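Local coordinates for protein fumarylacetoacetate hydrolase (Burkholderia xenovorans, PDB 5TI1) that probably hydrolyses fumarylacetoacetate to fumarate and acetoacetate, the last step of phenylalanine and tyrosine breakdown, with a bound magnesium ion, at residues R201-Q206 against K280-T285. Numbering follows the deposited sequence.
With NA (sodium ion), chain L.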
ATOM      1  N   ARG B 201     -10.590  13.448 -10.930  1.00 23.46           N
ATOM      2  CA  ARG B 201     -11.751  13.163 -11.753  1.00 22.13           C
ATOM      3  C   ARG B 201     -12.810  12.481 -10.911  1.00 22.55           C
ATOM      4  O   ARG B 201     -12.511  11.520 -10.185  1.00 25.65           O
ATOM      5  CB  ARG B 201     -11.405  12.297 -12.957  1.00 21.62           C
ATOM      6  CG  ARG B 201     -12.627  12.181 -13.867  1.00 35.93           C
ATOM      7  CD  ARG B 201     -12.327  11.632 -15.230  1.00 33.05           C
ATOM      8  NE  ARG B 201     -11.319  12.386 -15.979  1.00 34.97           N
ATOM      9  CZ  ARG B 201     -11.564  13.429 -16.770  1.00 31.75           C
ATOM     10  NH1 ARG B 201     -12.799  13.902 -16.914  1.00 34.56           N
ATOM     11  NH2 ARG B 201     -10.560  14.013 -17.407  1.00 24.81           N
ATOM     12  N   ARG B 202     -14.038  12.991 -10.996  1.00 23.28           N
ATOM     13  CA  ARG B 202     -15.168  12.380 -10.322  1.00 29.03           C
ATOM     14  C   ARG B 202     -15.251  10.914 -10.732  1.00 27.45           C
ATOM     15  O   ARG B 202     -15.307  10.617 -11.936  1.00 28.95           O
ATOM     16  CB  ARG B 202     -16.473  13.098 -10.666  1.00 34.87           C
ATOM     17  CG  ARG B 202     -17.734  12.463 -10.057  1.00 25.55           C
ATOM     18  CD  ARG B 202     -19.006  13.235 -10.466  1.00 29.49           C
ATOM     19  NE  ARG B 202     -18.932  14.648 -10.101  1.00 32.54           N
ATOM     20  CZ  ARG B 202     -19.265  15.132  -8.908  1.00 36.99           C
ATOM     21  NH1 ARG B 202     -19.713  14.315  -7.962  1.00 27.98           N
ATOM     22  NH2 ARG B 202     -19.149  16.438  -8.654  1.00 28.00           N
ATOM     23  N   PRO B 203     -15.227   9.983  -9.785  1.00 23.50           N
ATOM     24  CA  PRO B 203     -15.267   8.560 -10.145  1.00 23.24           C
ATOM     25  C   PRO B 203     -16.656   8.101 -10.555  1.00 29.59           C
ATOM     26  O   PRO B 203     -17.668   8.565 -10.028  1.00 30.71           O
ATOM     27  CB  PRO B 203     -14.820   7.864  -8.853  1.00 23.62           C
ATOM     28  CG  PRO B 203     -15.188   8.844  -7.742  1.00 27.18           C
ATOM     29  CD  PRO B 203     -14.964  10.202  -8.349  1.00 23.69           C
ATOM     30  N   ASN B 204     -16.698   7.195 -11.528  1.00 29.50           N
ATOM     31  CA  ASN B 204     -17.857   6.339 -11.705  1.00 30.29           C
ATOM     32  C   ASN B 204     -17.705   5.107 -10.816  1.00 27.17           C
ATOM     33  O   ASN B 204     -16.608   4.774 -10.376  1.00 25.89           O
ATOM     34  CB  ASN B 204     -18.010   5.912 -13.161  1.00 28.19           C
ATOM     35  CG  ASN B 204     -18.300   7.079 -14.080  1.00 31.65           C
ATOM     36  OD1 ASN B 204     -19.191   7.882 -13.824  1.00 30.06           O
ATOM     37  ND2 ASN B 204     -17.526   7.191 -15.144  1.00 33.19           N
ATOM     38  N   GLY B 205     -18.818   4.433 -10.559  1.00 29.82           N
ATOM     39  CA  GLY B 205     -18.768   3.223  -9.754  1.00 26.06           C
ATOM     40  C   GLY B 205     -20.157   2.669  -9.546  1.00 31.46           C
ATOM     41  O   GLY B 205     -21.129   3.154 -10.128  1.00 35.97           O
ATOM     42  N   GLN B 206     -20.242   1.644  -8.702  1.00 31.05           N
ATOM     43  CA  GLN B 206     -21.529   1.050  -8.362  1.00 29.81           C
ATOM     44  C   GLN B 206     -22.213   1.880  -7.286  1.00 29.36           C
ATOM     45  O   GLN B 206     -21.612   2.191  -6.253  1.00 34.82           O
ATOM     46  CB  GLN B 206     -21.359  -0.395  -7.881  1.00 33.17           C
ATOM     47  CG  GLN B 206     -20.762  -1.335  -8.917  1.00 33.42           C
ATOM     48  CD  GLN B 206     -21.065  -2.800  -8.635  1.00 37.83           C
ATOM     49  OE1 GLN B 206     -22.011  -3.128  -7.910  1.00 34.38           O
ATOM     50  NE2 GLN B 206     -20.261  -3.691  -9.216  1.00 28.22           N
ATOM     51  N   LYS B 280     -12.226   5.402  -1.946  1.00 28.05           N
ATOM     52  CA  LYS B 280     -11.100   6.144  -1.399  1.00 22.79           C
ATOM     53  C   LYS B 280      -9.905   6.228  -2.324  1.00 27.61           C
ATOM     54  O   LYS B 280      -9.160   7.209  -2.263  1.00 23.42           O
ATOM     55  CB  LYS B 280     -10.618   5.507  -0.091  1.00 22.93           C
ATOM     56  CG  LYS B 280     -11.665   5.455   0.987  1.00 33.38           C
ATOM     57  CD  LYS B 280     -11.914   6.822   1.539  1.00 31.24           C
ATOM     58  CE  LYS B 280     -12.275   6.763   3.006  1.00 31.87           C
ATOM     59  NZ  LYS B 280     -12.439   8.150   3.525  1.00 31.18           N
ATOM     60  N   THR B 281      -9.686   5.210  -3.144  1.00 21.77           N
ATOM     61  CA  THR B 281      -8.413   5.033  -3.816  1.00 24.20           C
ATOM     62  C   THR B 281      -8.322   5.768  -5.142  1.00 24.64           C
ATOM     63  O   THR B 281      -7.279   5.681  -5.795  1.00 25.44           O
ATOM     64  CB  THR B 281      -8.156   3.549  -4.065  1.00 29.21           C
ATOM     65  OG1 THR B 281      -9.150   3.057  -4.971  1.00 22.62           O
ATOM     66  CG2 THR B 281      -8.200   2.761  -2.746  1.00 20.71           C
ATOM     67  N   PHE B 282      -9.378   6.470  -5.571  1.00 22.28           N
ATOM     68  CA  PHE B 282      -9.302   7.170  -6.851  1.00 25.81           C
ATOM     69  C   PHE B 282      -8.407   8.408  -6.780  1.00 24.13           C
ATOM     70  O   PHE B 282      -7.930   8.869  -7.822  1.00 24.18           O
ATOM     71  CB  PHE B 282     -10.709   7.548  -7.340  1.00 27.88           C
ATOM     72  CG  PHE B 282     -11.430   8.526  -6.447  1.00 26.84           C
ATOM     73  CD1 PHE B 282     -12.229   8.081  -5.411  1.00 28.41           C
ATOM     74  CD2 PHE B 282     -11.320   9.890  -6.666  1.00 22.04           C
ATOM     75  CE1 PHE B 282     -12.895   8.981  -4.590  1.00 28.39           C
ATOM     76  CE2 PHE B 282     -11.979  10.794  -5.858  1.00 24.66           C
ATOM     77  CZ  PHE B 282     -12.767  10.341  -4.814  1.00 27.33           C
ATOM     78  N   ALA B 283      -8.153   8.937  -5.583  1.00 20.71           N
ATOM     79  CA  ALA B 283      -7.316  10.123  -5.411  1.00 20.81           C
ATOM     80  C   ALA B 283      -7.128  10.450  -3.937  1.00 22.85           C
ATOM     81  O   ALA B 283      -8.085  10.415  -3.162  1.00 25.13           O
ATOM     82  CB  ALA B 283      -7.923  11.346  -6.109  1.00 21.23           C
ATOM     83  N   THR B 284      -5.896  10.767  -3.550  1.00 23.49           N
ATOM     84  CA  THR B 284      -5.598  11.366  -2.263  1.00 21.79           C
ATOM     85  C   THR B 284      -4.553  12.435  -2.529  1.00 26.67           C
ATOM     86  O   THR B 284      -3.563  12.164  -3.212  1.00 22.80           O
ATOM     87  CB  THR B 284      -5.086  10.320  -1.258  1.00 23.33           C
ATOM     88  OG1 THR B 284      -6.092   9.319  -1.042  1.00 26.44           O
ATOM     89  CG2 THR B 284      -4.746  10.983   0.065  1.00 24.94           C
ATOM     90  N   THR B 285      -4.783  13.655  -2.042  1.00 26.26           N
ATOM     91  CA  THR B 285      -3.892  14.773  -2.327  1.00 26.83           C
ATOM     92  C   THR B 285      -3.107  15.150  -1.073  1.00 23.62           C
ATOM     93  O   THR B 285      -3.666  15.202   0.025  1.00 28.22           O
ATOM     94  CB  THR B 285      -4.680  15.986  -2.857  1.00 29.68           C
ATOM     95  OG1 THR B 285      -5.419  15.607  -4.021  1.00 27.11           O
ATOM     96  CG2 THR B 285      -3.749  17.129  -3.233  1.00 25.53           C
TER
HETATM   97 NA    NA L 502      -8.964   9.362  -1.212  0.78 22.53          NA
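Pro203 and Phe282 bring the two backbones closest, with 7.0 Å between their CA atoms, and no hydrogen bond joins 201-206 to 280-285. The contact is a CH-pi one: Pro203 lays the CG corner of its ring over the centre of the Phe282 ring, CG sitting 3.8 Å from the ring centroid and only 8° off its normal. Over the same face, Pro203 CD reaches toward the CD2-CE2 bond, 3.9 Å from Phe282 CE2. Phe282 carries CG between its backbone N and carbonyl carbon (chi1 64°), which places the ring, and chi2 of -90° turns its face to the proline. The carbonyl of Arg201 comes in obliquely, its O 4.1 Å from Phe282 CD2. Ala263 touches both Pro203 and Phe282, and Ser363 of the second subunit packs on both as well, so the buried pair lies at the subunit interface.

The turn that leaves helix 278-281 gives three ligands to a sodium ion. Lys280 O and Ala283 O each bind it at 2.4 Å, while Thr284 OG1 gives a longer contact of 2.9 Å; Asp260 OD1 and Trp261 O complete the five protein ligands. Asp260 is also a ligand of the magnesium ion, so the two metal sites share a residue. The arrangement thus joins strand 200-207 to the metal-binding core of the fumarylacetoacetate hydrolase fold through an apolar proline-aromatic contact, at the loop that leads from helix 278-281 into strand 284-292 and holds the sodium.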